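Local atomic coordinates of putative pachytene checkpoint protein 2 (Caenorhabditis elegans, PDB entry 4XGU), a protein that probably binds and hydrolyses ATP as an AAA+ remodeler of other proteins and probably acts in chromosome recombination during meiosis. Residues 335-346 against 401-412. Residues are numbered along the deposited sequence; the frame is centred on the assembly and turned at random.
Sequences IMELARIGVVID and ETITLPNCMNLF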
ATOM      1  N   ILE B 335     -24.882 -15.968  44.565  1.00 79.81           N
ATOM      2  CA  ILE B 335     -25.881 -16.647  45.381  1.00 75.96           C
ATOM      3  C   ILE B 335     -26.085 -15.935  46.714  1.00 80.70           C
ATOM      4  O   ILE B 335     -27.216 -15.737  47.154  1.00 85.04           O
ATOM      5  CB  ILE B 335     -25.486 -18.113  45.643  1.00 69.87           C
ATOM      6  CG1 ILE B 335     -25.349 -18.866  44.321  1.00 69.97           C
ATOM      7  CG2 ILE B 335     -26.506 -18.797  46.540  1.00 66.84           C
ATOM      8  CD1 ILE B 335     -24.871 -20.290  44.481  1.00 75.17           C
ATOM      9  N   MET B 336     -24.984 -15.543  47.350  1.00 82.03           N
ATOM     10  CA  MET B 336     -25.053 -14.855  48.636  1.00 82.68           C
ATOM     11  C   MET B 336     -25.757 -13.508  48.511  1.00 81.77           C
ATOM     12  O   MET B 336     -26.479 -13.092  49.417  1.00 81.47           O
ATOM     13  CB  MET B 336     -23.652 -14.667  49.220  1.00 83.29           C
ATOM     14  CG  MET B 336     -22.985 -15.968  49.629  1.00 84.11           C
ATOM     15  SD  MET B 336     -24.088 -17.001  50.612  1.00 99.10           S
ATOM     16  CE  MET B 336     -24.300 -15.977  52.069  1.00 75.68           C
ATOM     17  N   GLU B 337     -25.545 -12.835  47.384  1.00 82.81           N
ATOM     18  CA  GLU B 337     -26.215 -11.569  47.109  1.00 81.45           C
ATOM     19  C   GLU B 337     -27.686 -11.798  46.801  1.00 83.52           C
ATOM     20  O   GLU B 337     -28.542 -10.991  47.166  1.00 89.85           O
ATOM     21  CB  GLU B 337     -25.535 -10.839  45.947  1.00 82.27           C
ATOM     22  CG  GLU B 337     -26.295  -9.626  45.419  1.00 80.49           C
ATOM     23  CD  GLU B 337     -26.336  -8.464  46.399  1.00 81.66           C
ATOM     24  OE1 GLU B 337     -25.667  -8.532  47.455  1.00 85.18           O
ATOM     25  OE2 GLU B 337     -27.039  -7.473  46.109  1.00 79.78           O
ATOM     26  N   LEU B 338     -27.979 -12.905  46.129  1.00 78.29           N
ATOM     27  CA  LEU B 338     -29.359 -13.276  45.843  1.00 72.84           C
ATOM     28  C   LEU B 338     -30.116 -13.598  47.126  1.00 73.29           C
ATOM     29  O   LEU B 338     -31.328 -13.400  47.211  1.00 84.32           O
ATOM     30  CB  LEU B 338     -29.410 -14.472  44.893  1.00 70.70           C
ATOM     31  CG  LEU B 338     -29.127 -14.209  43.416  1.00 71.53           C
ATOM     32  CD1 LEU B 338     -29.081 -15.522  42.654  1.00 71.47           C
ATOM     33  CD2 LEU B 338     -30.177 -13.280  42.828  1.00 70.52           C
ATOM     34  N   ALA B 339     -29.393 -14.099  48.122  1.00 68.65           N
ATOM     35  CA  ALA B 339     -29.990 -14.421  49.414  1.00 70.11           C
ATOM     36  C   ALA B 339     -30.216 -13.161  50.243  1.00 74.35           C
ATOM     37  O   ALA B 339     -31.141 -13.099  51.051  1.00 83.96           O
ATOM     38  CB  ALA B 339     -29.112 -15.404  50.172  1.00 70.45           C
ATOM     39  N   ARG B 340     -29.365 -12.161  50.039  1.00 73.30           N
ATOM     40  CA  ARG B 340     -29.483 -10.899  50.758  1.00 75.80           C
ATOM     41  C   ARG B 340     -30.775 -10.172  50.400  1.00 73.76           C
ATOM     42  O   ARG B 340     -31.442  -9.613  51.268  1.00 74.83           O
ATOM     43  CB  ARG B 340     -28.282  -9.997  50.466  1.00 75.25           C
ATOM     44  CG  ARG B 340     -28.296  -8.684  51.233  1.00 75.91           C
ATOM     45  CD  ARG B 340     -27.151  -7.776  50.816  1.00 76.13           C
ATOM     46  NE  ARG B 340     -27.304  -7.298  49.446  1.00 77.17           N
ATOM     47  CZ  ARG B 340     -27.988  -6.209  49.108  1.00 76.36           C
ATOM     48  NH1 ARG B 340     -28.587  -5.481  50.044  1.00 70.06           N
ATOM     49  NH2 ARG B 340     -28.076  -5.847  47.835  1.00 74.98           N
ATOM     50  N   ILE B 341     -31.126 -10.179  49.119  1.00 73.97           N
ATOM     51  CA  ILE B 341     -32.337  -9.504  48.665  1.00 74.79           C
ATOM     52  C   ILE B 341     -33.556 -10.410  48.777  1.00 86.96           C
ATOM     53  O   ILE B 341     -34.670 -10.007  48.447  1.00 95.45           O
ATOM     54  CB  ILE B 341     -32.199  -9.014  47.217  1.00 68.62           C
ATOM     55  CG1 ILE B 341     -31.629 -10.122  46.334  1.00 68.37           C
ATOM     56  CG2 ILE B 341     -31.306  -7.788  47.157  1.00 66.07           C
ATOM     57  CD1 ILE B 341     -31.340  -9.677  44.917  1.00 66.06           C
ATOM     58  N   GLY B 342     -33.341 -11.634  49.246  1.00 91.66           N
ATOM     59  CA  GLY B 342     -34.436 -12.552  49.508  1.00 91.78           C
ATOM     60  C   GLY B 342     -34.883 -13.354  48.301  1.00 89.49           C
ATOM     61  O   GLY B 342     -35.908 -14.036  48.348  1.00 94.66           O
ATOM     62  N   VAL B 343     -34.120 -13.276  47.218  1.00 88.21           N
ATOM     63  CA  VAL B 343     -34.436 -14.042  46.016  1.00 89.30           C
ATOM     64  C   VAL B 343     -34.200 -15.529  46.262  1.00 94.92           C
ATOM     65  O   VAL B 343     -35.045 -16.368  45.940  1.00 98.69           O
ATOM     66  CB  VAL B 343     -33.605 -13.572  44.808  1.00 82.30           C
ATOM     67  CG1 VAL B 343     -33.747 -14.545  43.652  1.00 76.06           C
ATOM     68  CG2 VAL B 343     -34.029 -12.171  44.389  1.00 84.34           C
ATOM     69  N   VAL B 344     -33.049 -15.846  46.845  1.00 94.24           N
ATOM     70  CA  VAL B 344     -32.732 -17.219  47.221  1.00 91.04           C
ATOM     71  C   VAL B 344     -32.896 -17.419  48.727  1.00 93.67           C
ATOM     72  O   VAL B 344     -32.070 -16.961  49.519  1.00 94.12           O
ATOM     73  CB  VAL B 344     -31.297 -17.604  46.803  1.00 79.79           C
ATOM     74  CG1 VAL B 344     -30.924 -18.971  47.361  1.00 74.68           C
ATOM     75  CG2 VAL B 344     -31.167 -17.590  45.287  1.00 76.19           C
ATOM     76  N   ILE B 345     -33.975 -18.092  49.115  1.00 97.39           N
ATOM     77  CA  ILE B 345     -34.238 -18.385  50.521  1.00102.61           C
ATOM     78  C   ILE B 345     -34.371 -19.886  50.740  1.00112.79           C
ATOM     79  O   ILE B 345     -35.062 -20.575  49.988  1.00114.49           O
ATOM     80  CB  ILE B 345     -35.523 -17.686  51.029  1.00 93.49           C
ATOM     81  CG1 ILE B 345     -35.381 -16.164  50.950  1.00 93.65           C
ATOM     82  CG2 ILE B 345     -35.846 -18.108  52.454  1.00 91.72           C
ATOM     83  CD1 ILE B 345     -36.591 -15.413  51.472  1.00 91.96           C
ATOM     84  N   ASP B 346     -33.695 -20.388  51.769  1.00119.27           N
ATOM     85  CA  ASP B 346     -33.792 -21.793  52.138  1.00122.47           C
ATOM     86  C   ASP B 346     -33.552 -21.961  53.634  1.00123.30           C
ATOM     87  O   ASP B 346     -32.459 -21.694  54.130  1.00118.38           O
ATOM     88  CB  ASP B 346     -32.796 -22.635  51.335  1.00125.27           C
ATOM     89  CG  ASP B 346     -33.076 -24.125  51.432  1.00131.67           C
ATOM     90  OD1 ASP B 346     -33.183 -24.647  52.560  1.00136.62           O
ATOM     91  OD2 ASP B 346     -33.192 -24.776  50.374  1.00131.97           O
ATOM     92  N   GLU B 401     -41.370 -17.822  43.093  1.00115.34           N
ATOM     93  CA  GLU B 401     -40.909 -16.465  43.367  1.00110.34           C
ATOM     94  C   GLU B 401     -39.577 -16.499  44.105  1.00 95.22           C
ATOM     95  O   GLU B 401     -38.779 -15.564  44.031  1.00 88.37           O
ATOM     96  CB  GLU B 401     -41.950 -15.706  44.192  1.00123.15           C
ATOM     97  CG  GLU B 401     -41.763 -14.200  44.217  1.00130.08           C
ATOM     98  CD  GLU B 401     -42.488 -13.505  43.080  1.00135.14           C
ATOM     99  OE1 GLU B 401     -42.315 -12.277  42.927  1.00136.41           O
ATOM    100  OE2 GLU B 401     -43.234 -14.187  42.343  1.00136.84           O
ATOM    101  N   THR B 402     -39.352 -17.596  44.822  1.00 95.33           N
ATOM    102  CA  THR B 402     -38.146 -17.780  45.615  1.00 99.53           C
ATOM    103  C   THR B 402     -37.516 -19.139  45.325  1.00 98.82           C
ATOM    104  O   THR B 402     -38.211 -20.154  45.272  1.00104.02           O
ATOM    105  CB  THR B 402     -38.448 -17.664  47.116  1.00109.41           C
ATOM    106  OG1 THR B 402     -38.844 -16.320  47.419  1.00109.07           O
ATOM    107  CG2 THR B 402     -37.225 -18.022  47.936  1.00116.12           C
ATOM    108  N   ILE B 403     -36.202 -19.156  45.137  1.00 91.84           N
ATOM    109  CA  ILE B 403     -35.504 -20.386  44.785  1.00 92.21           C
ATOM    110  C   ILE B 403     -34.890 -21.077  46.000  1.00 96.28           C
ATOM    111  O   ILE B 403     -34.217 -20.443  46.812  1.00 99.18           O
ATOM    112  CB  ILE B 403     -34.393 -20.115  43.755  1.00 89.32           C
ATOM    113  CG1 ILE B 403     -34.921 -19.238  42.621  1.00 91.74           C
ATOM    114  CG2 ILE B 403     -33.843 -21.421  43.208  1.00 87.08           C
ATOM    115  CD1 ILE B 403     -33.895 -18.947  41.552  1.00 92.87           C
ATOM    116  N   THR B 404     -35.129 -22.380  46.117  1.00 95.87           N
ATOM    117  CA  THR B 404     -34.479 -23.180  47.149  1.00 98.25           C
ATOM    118  C   THR B 404     -33.016 -23.383  46.770  1.00102.94           C
ATOM    119  O   THR B 404     -32.665 -23.341  45.591  1.00106.40           O
ATOM    120  CB  THR B 404     -35.164 -24.549  47.332  1.00 93.83           C
ATOM    121  OG1 THR B 404     -34.757 -25.439  46.285  1.00 93.15           O
ATOM    122  CG2 THR B 404     -36.679 -24.397  47.308  1.00 88.84           C
ATOM    123  N   LEU B 405     -32.161 -23.596  47.765  1.00104.38           N
ATOM    124  CA  LEU B 405     -30.733 -23.779  47.513  1.00104.91           C
ATOM    125  C   LEU B 405     -30.419 -25.008  46.640  1.00106.95           C
ATOM    126  O   LEU B 405     -29.585 -24.908  45.735  1.00106.11           O
ATOM    127  CB  LEU B 405     -29.964 -23.860  48.838  1.00106.32           C
ATOM    128  CG  LEU B 405     -28.458 -23.587  48.777  1.00108.62           C
ATOM    129  CD1 LEU B 405     -27.993 -22.971  50.072  1.00112.35           C
ATOM    130  CD2 LEU B 405     -27.665 -24.853  48.503  1.00111.68           C
ATOM    131  N   PRO B 406     -31.061 -26.167  46.905  1.00108.96           N
ATOM    132  CA  PRO B 406     -30.784 -27.300  46.013  1.00104.66           C
ATOM    133  C   PRO B 406     -31.195 -27.041  44.565  1.00 96.95           C
ATOM    134  O   PRO B 406     -30.468 -27.418  43.646  1.00 95.38           O
ATOM    135  CB  PRO B 406     -31.620 -28.433  46.615  1.00111.16           C
ATOM    136  CG  PRO B 406     -31.756 -28.073  48.048  1.00117.24           C
ATOM    137  CD  PRO B 406     -31.886 -26.582  48.056  1.00115.52           C
ATOM    138  N   ASN B 407     -32.345 -26.404  44.367  1.00 93.71           N
ATOM    139  CA  ASN B 407     -32.797 -26.068  43.023  1.00 96.21           C
ATOM    140  C   ASN B 407     -31.930 -24.986  42.391  1.00 92.69           C
ATOM    141  O   ASN B 407     -31.699 -24.989  41.181  1.00 93.51           O
ATOM    142  CB  ASN B 407     -34.260 -25.622  43.044  1.00103.49           C
ATOM    143  CG  ASN B 407     -35.171 -26.593  42.322  1.00112.10           C
ATOM    144  OD1 ASN B 407     -34.744 -27.293  41.403  1.00112.22           O
ATOM    145  ND2 ASN B 407     -36.434 -26.640  42.732  1.00118.49           N
ATOM    146  N   CYS B 408     -31.453 -24.064  43.222  1.00 88.64           N
ATOM    147  CA  CYS B 408     -30.589 -22.980  42.769  1.00 79.75           C
ATOM    148  C   CYS B 408     -29.336 -23.506  42.082  1.00 81.62           C
ATOM    149  O   CYS B 408     -28.921 -22.993  41.044  1.00 82.36           O
ATOM    150  CB  CYS B 408     -30.202 -22.088  43.946  1.00 76.72           C
ATOM    151  SG  CYS B 408     -28.843 -20.964  43.592  1.00 87.78           S
ATOM    152  N   MET B 409     -28.738 -24.532  42.677  1.00 87.03           N
ATOM    153  CA  MET B 409     -27.569 -25.183  42.102  1.00 86.65           C
ATOM    154  C   MET B 409     -27.926 -25.835  40.769  1.00 95.66           C
ATOM    155  O   MET B 409     -27.144 -25.801  39.817  1.00 97.39           O
ATOM    156  CB  MET B 409     -27.011 -26.221  43.076  1.00 83.62           C
ATOM    157  CG  MET B 409     -25.526 -26.082  43.359  1.00 83.91           C
ATOM    158  SD  MET B 409     -25.055 -24.447  43.955  1.00120.44           S
ATOM    159  CE  MET B 409     -26.144 -24.268  45.361  1.00 78.62           C
ATOM    160  N   ASN B 410     -29.119 -26.420  40.705  1.00 97.89           N
ATOM    161  CA  ASN B 410     -29.575 -27.086  39.494  1.00 97.46           C
ATOM    162  C   ASN B 410     -29.869 -26.083  38.380  1.00 86.94           C
ATOM    163  O   ASN B 410     -29.573 -26.337  37.212  1.00 88.12           O
ATOM    164  CB  ASN B 410     -30.815 -27.932  39.785  1.00109.35           C
ATOM    165  CG  ASN B 410     -30.886 -29.182  38.926  1.00118.98           C
ATOM    166  OD1 ASN B 410     -30.410 -30.248  39.324  1.00123.45           O
ATOM    167  ND2 ASN B 410     -31.479 -29.058  37.743  1.00119.16           N
ATOM    168  N   LEU B 411     -30.444 -24.941  38.745  1.00 79.81           N
ATOM    169  CA  LEU B 411     -30.780 -23.917  37.761  1.00 80.96           C
ATOM    170  C   LEU B 411     -29.530 -23.217  37.246  1.00 84.45           C
ATOM    171  O   LEU B 411     -29.414 -22.932  36.053  1.00 86.48           O
ATOM    172  CB  LEU B 411     -31.748 -22.890  38.349  1.00 85.12           C
ATOM    173  CG  LEU B 411     -33.147 -23.385  38.728  1.00 93.82           C
ATOM    174  CD1 LEU B 411     -34.064 -22.210  39.035  1.00 85.89           C
ATOM    175  CD2 LEU B 411     -33.736 -24.265  37.630  1.00101.13           C
ATOM    176  N   PHE B 412     -28.598 -22.939  38.155  1.00 84.09           N
ATOM    177  CA  PHE B 412     -27.337 -22.306  37.791  1.00 76.27           C
ATOM    178  C   PHE B 412     -26.592 -23.145  36.763  1.00 76.19           C
ATOM    179  O   PHE B 412     -26.067 -22.618  35.783  1.00 77.13           O
ATOM    180  CB  PHE B 412     -26.462 -22.088  39.029  1.00 74.71           C
ATOM    181  CG  PHE B 412     -26.470 -20.673  39.536  1.00 71.92           C
ATOM    182  CD1 PHE B 412     -25.585 -19.738  39.027  1.00 69.71           C
ATOM    183  CD2 PHE B 412     -27.359 -20.278  40.522  1.00 74.18           C
ATOM    184  CE1 PHE B 412     -25.589 -18.434  39.491  1.00 68.51           C
ATOM    185  CE2 PHE B 412     -27.366 -18.976  40.991  1.00 69.59           C
ATOM    186  CZ  PHE B 412     -26.480 -18.054  40.475  1.00 67.95           C
TER
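D346 reaches across to L405 at the start of helix 405-420. CB lies 4.0 Å from L405 CB. CG stands anti to the backbone N (chi1 -166°), which carries the carboxylate to the first turn of the helix. There OD2 accepts the backbone N-H of L405 through its anti lone pair, at 3.0 Å. P406 CD also touches OD2. OD1 accepts the backbone N-H of V349, three residues further along. T404 is the N-cap of the same helix, and its OG1 accepts from N407 N. With an alanine in place of D346, the amides of L405 and V349 would probably lose their carboxylate acceptor.

Both segments belong to the C-terminal lid domain of this AAA+ ATPase. Here the loop after helix 324-340 runs beside the lead-in to helix 405-420. I403 N donates to V343 O, 3.1 Å away, in the carbonyl plane. T402 CG2 rests 3.5 Å from I345 CB.

Deeper in, I335 CD1 touches both C408 SG (4.1 Å) and M409 SD (4.2 Å). I335 CG1 meets F412 CE2 at 3.9 Å, and L338 CD1 approaches the edge of that ring. V394 of helix 384-397 also packs on F412.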